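Local coordinates for protein dihydropteroate synthase (Mycobacterium smegmatis, PDB 6OMZ) that probably catalyses the condensation of para-aminobenzoate with 6-hydroxymethyl-7,8-dihydropterin diphosphate to give 7,8-dihydropteroate, the precursor of folates, at residues H118-V123 with P130-V135. The protein carries 1 engineered substitution. Numbering follows the deposited sequence.
Sequences HIVNDV and PGMAGV. With PMM (pterin-6-yl-methyl-monophosphate), chain D.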
ATOM      1  N   HIS A 118      -0.661  11.980   7.650  1.00 14.82           N
ATOM      2  CA  HIS A 118       0.280  11.686   8.728  1.00 14.44           C
ATOM      3  C   HIS A 118       1.259  10.568   8.408  1.00 12.23           C
ATOM      4  O   HIS A 118       2.090  10.239   9.262  1.00 20.09           O
ATOM      5  CB  HIS A 118      -0.472  11.331  10.018  1.00 17.71           C
ATOM      6  CG  HIS A 118      -1.022  12.521  10.741  1.00 30.85           C
ATOM      7  ND1 HIS A 118      -1.992  12.418  11.716  1.00 35.63           N
ATOM      8  CD2 HIS A 118      -0.734  13.841  10.636  1.00 35.52           C
ATOM      9  CE1 HIS A 118      -2.281  13.623  12.177  1.00 38.35           C
ATOM     10  NE2 HIS A 118      -1.532  14.504  11.537  1.00 37.95           N
ATOM     11  N   ILE A 119       1.165   9.956   7.228  1.00 13.13           N
ATOM     12  CA  ILE A 119       2.073   8.907   6.775  1.00 11.70           C
ATOM     13  C   ILE A 119       2.318   9.145   5.288  1.00 12.23           C
ATOM     14  O   ILE A 119       1.412   9.565   4.570  1.00 13.19           O
ATOM     15  CB  ILE A 119       1.454   7.500   6.985  1.00 11.59           C
ATOM     16  CG1 ILE A 119       1.143   7.216   8.460  1.00 14.92           C
ATOM     17  CG2 ILE A 119       2.338   6.391   6.391  1.00 11.54           C
ATOM     18  CD1 ILE A 119       0.228   6.000   8.597  1.00 16.83           C
ATOM     19  N   VAL A 120       3.529   8.856   4.814  1.00  9.84           N
ATOM     20  CA  VAL A 120       3.852   8.919   3.387  1.00 11.08           C
ATOM     21  C   VAL A 120       4.085   7.499   2.890  1.00 12.14           C
ATOM     22  O   VAL A 120       4.903   6.767   3.459  1.00 11.10           O
ATOM     23  CB  VAL A 120       5.091   9.791   3.109  1.00 12.46           C
ATOM     24  CG1 VAL A 120       5.436   9.749   1.602  1.00 17.14           C
ATOM     25  CG2 VAL A 120       4.840  11.216   3.554  1.00 11.37           C
ATOM     26  N   ASN A 121       3.367   7.115   1.835  1.00 14.75           N
ATOM     27  CA  ASN A 121       3.435   5.775   1.258  1.00 13.03           C
ATOM     28  C   ASN A 121       4.068   5.880  -0.131  1.00 11.68           C
ATOM     29  O   ASN A 121       3.413   6.308  -1.083  1.00 13.26           O
ATOM     30  CB  ASN A 121       2.035   5.161   1.176  1.00  9.76           C
ATOM     31  CG  ASN A 121       2.045   3.802   0.509  1.00 18.34           C
ATOM     32  OD1 ASN A 121       3.051   3.100   0.552  1.00 14.99           O
ATOM     33  ND2 ASN A 121       0.924   3.426  -0.115  1.00 13.57           N
ATOM     34  N   ASP A 122       5.330   5.462  -0.253  1.00 12.62           N
ATOM     35  CA  ASP A 122       6.136   5.693  -1.459  1.00 12.40           C
ATOM     36  C   ASP A 122       6.403   4.369  -2.169  1.00 16.69           C
ATOM     37  O   ASP A 122       7.265   3.595  -1.742  1.00 10.75           O
ATOM     38  CB  ASP A 122       7.431   6.382  -1.052  1.00 12.33           C
ATOM     39  CG  ASP A 122       8.308   6.775  -2.230  1.00 14.88           C
ATOM     40  OD1 ASP A 122       8.000   6.454  -3.407  1.00 12.25           O
ATOM     41  OD2 ASP A 122       9.330   7.427  -1.947  1.00 19.82           O
ATOM     42  N   VAL A 123       5.684   4.113  -3.271  1.00 12.76           N
ATOM     43  CA  VAL A 123       5.884   2.847  -3.979  1.00 12.70           C
ATOM     44  C   VAL A 123       7.273   2.756  -4.604  1.00 14.34           C
ATOM     45  O   VAL A 123       7.705   1.660  -4.978  1.00 14.50           O
ATOM     46  CB  VAL A 123       4.783   2.594  -5.043  1.00 16.76           C
ATOM     47  CG1 VAL A 123       3.380   2.571  -4.383  1.00 15.48           C
ATOM     48  CG2 VAL A 123       4.848   3.606  -6.187  1.00 18.45           C
ATOM     49  N   PRO A 130      14.827  12.181  -5.253  1.00 19.71           N
ATOM     50  CA  PRO A 130      15.907  12.348  -4.265  1.00 30.75           C
ATOM     51  C   PRO A 130      15.559  13.313  -3.143  1.00 31.46           C
ATOM     52  O   PRO A 130      16.276  13.350  -2.130  1.00 27.89           O
ATOM     53  CB  PRO A 130      17.086  12.866  -5.107  1.00 24.93           C
ATOM     54  CG  PRO A 130      16.447  13.524  -6.276  1.00 33.87           C
ATOM     55  CD  PRO A 130      15.214  12.703  -6.579  1.00 22.35           C
ATOM     56  N   GLY A 131      14.488  14.089  -3.286  1.00 25.61           N
ATOM     57  CA  GLY A 131      14.031  14.972  -2.234  1.00 23.11           C
ATOM     58  C   GLY A 131      13.094  14.348  -1.221  1.00 17.89           C
ATOM     59  O   GLY A 131      12.765  15.004  -0.225  1.00 19.26           O
ATOM     60  N   MET A 132      12.646  13.105  -1.448  1.00 14.34           N
ATOM     61  CA  MET A 132      11.666  12.506  -0.545  1.00 16.62           C
ATOM     62  C   MET A 132      12.246  12.297   0.847  1.00 15.90           C
ATOM     63  O   MET A 132      11.584  12.601   1.847  1.00 17.36           O
ATOM     64  CB  MET A 132      11.158  11.182  -1.111  1.00 19.99           C
ATOM     65  CG  MET A 132       9.957  10.596  -0.349  1.00 14.82           C
ATOM     66  SD  MET A 132       8.466  11.618  -0.464  1.00 18.95           S
ATOM     67  CE  MET A 132       7.763  11.031  -2.013  1.00 15.82           C
ATOM     68  N   ALA A 133      13.480  11.786   0.940  1.00 17.48           N
ATOM     69  CA  ALA A 133      14.058  11.542   2.261  1.00 15.05           C
ATOM     70  C   ALA A 133      14.101  12.826   3.087  1.00 21.46           C
ATOM     71  O   ALA A 133      13.791  12.813   4.285  1.00 17.22           O
ATOM     72  CB  ALA A 133      15.456  10.929   2.129  1.00 15.40           C
ATOM     73  N   GLY A 134      14.467  13.946   2.459  1.00 18.59           N
ATOM     74  CA  GLY A 134      14.540  15.202   3.190  1.00 23.38           C
ATOM     75  C   GLY A 134      13.178  15.680   3.660  1.00 23.64           C
ATOM     76  O   GLY A 134      13.049  16.246   4.750  1.00 18.89           O
ATOM     77  N   VAL A 135      12.145  15.464   2.846  1.00 15.47           N
ATOM     78  CA  VAL A 135      10.786  15.803   3.269  1.00 17.58           C
ATOM     79  C   VAL A 135      10.415  15.013   4.522  1.00 16.54           C
ATOM     80  O   VAL A 135       9.933  15.573   5.516  1.00 15.90           O
ATOM     81  CB  VAL A 135       9.787  15.547   2.124  1.00 16.54           C
ATOM     82  CG1 VAL A 135       8.357  15.612   2.639  1.00 14.09           C
ATOM     83  CG2 VAL A 135       9.987  16.551   1.002  1.00 21.74           C
TER
HETATM   84  N5  PMM D 303      -0.005  -1.159  -4.526  1.00 14.18           N
HETATM   85  C6  PMM D 303      -0.460  -0.135  -5.272  1.00 14.78           C
HETATM   86  C7  PMM D 303      -0.323   1.172  -4.836  1.00 15.40           C
HETATM   87  N8  PMM D 303       0.276   1.530  -3.694  1.00 13.64           N
HETATM   88  N1  PMM D 303       1.408   0.893  -1.836  1.00 12.58           N
HETATM   89  C2  PMM D 303       1.948  -0.060  -1.079  1.00 13.20           C
HETATM   90  N2  PMM D 303       2.641   0.277   0.012  1.00 13.00           N
HETATM   91  N3  PMM D 303       1.857  -1.390  -1.376  1.00 12.60           N
HETATM   92  C4  PMM D 303       1.218  -1.911  -2.481  1.00 12.74           C
HETATM   93  O4  PMM D 303       1.159  -3.123  -2.664  1.00 13.87           O
HETATM   94  C4A PMM D 303       0.619  -0.890  -3.367  1.00 13.31           C
HETATM   95  C8A PMM D 303       0.747   0.500  -2.978  1.00 10.53           C
HETATM   96  C9  PMM D 303      -1.006  -0.473  -6.628  1.00 16.08           C
HETATM   97  O10 PMM D 303      -2.266  -1.180  -6.485  1.00 23.78           O
HETATM   98  PA  PMM D 303      -3.766  -0.539  -6.481  1.00 19.05           P
HETATM   99  O1P PMM D 303      -4.675  -1.690  -6.246  1.00 21.55           O
HETATM  100  O2P PMM D 303      -3.863   0.499  -5.362  1.00 16.53           O
HETATM  101  O3P PMM D 303      -4.004   0.141  -7.823  1.00 20.79           O
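Met132 of helix 132-139 reaches the outer side of strand 119-122 between Val120 and Asp122. The apolar part is a meeting of ends: Met132 SD approaches Val120 CG1 at 4.1 Å. A chi1 of -170° places CG opposite the backbone N of Met132, and bends at chi2 and chi3 then fold the thioether so that sulfur faces the valine while CE stays near Asp122. Ala109 of helix 106-114 touches both Val120 and Met132, and Trp143 of the neighbouring strand packs on Met132 and Asp122, so the thioether is buried among several elements.

Between Asp122 and Met132 the approach is van der Waals only. The two side chains come from opposite directions, and Asp122 OD2 lies 3.6 Å from Met132 CG and 3.9 Å from Met132 CE. The carboxylate itself is satisfied in the loop following the strand: OD1 is hydrogen-bonded to Ser124 OG and OD2 to the backbone N of Gly126.

Polar recognition belongs to the strand's other side, where Asn121 turns into the barrel. Its amide pairs with the pterin through two hydrogen bonds: ligand N2 donates to Asn121 OD1 (2.9 Å, nearly straight at 174°), and Asn121 ND2 donates to ligand N1 (3.1 Å, 160°). The pair sets which way round the amide lies, and ND2 also makes a weak hydrogen bond to Asp63 OD2, while Val123 CG1 comes within 3.3 Å of ligand N8.

The strand and helix open a right-handed beta-alpha-beta unit of the TIM barrel, completed by strand 143-146. Alternation along the strand thus separates two chemistries: Val120 and Asp122 meet the helix by van der Waals contact alone, the Asp122 carboxylate spending its hydrogen bonds on the loop after the strand, whereas the intervening Asn121 reads N1 and N2 of the pterin with complementary hydrogen bonds.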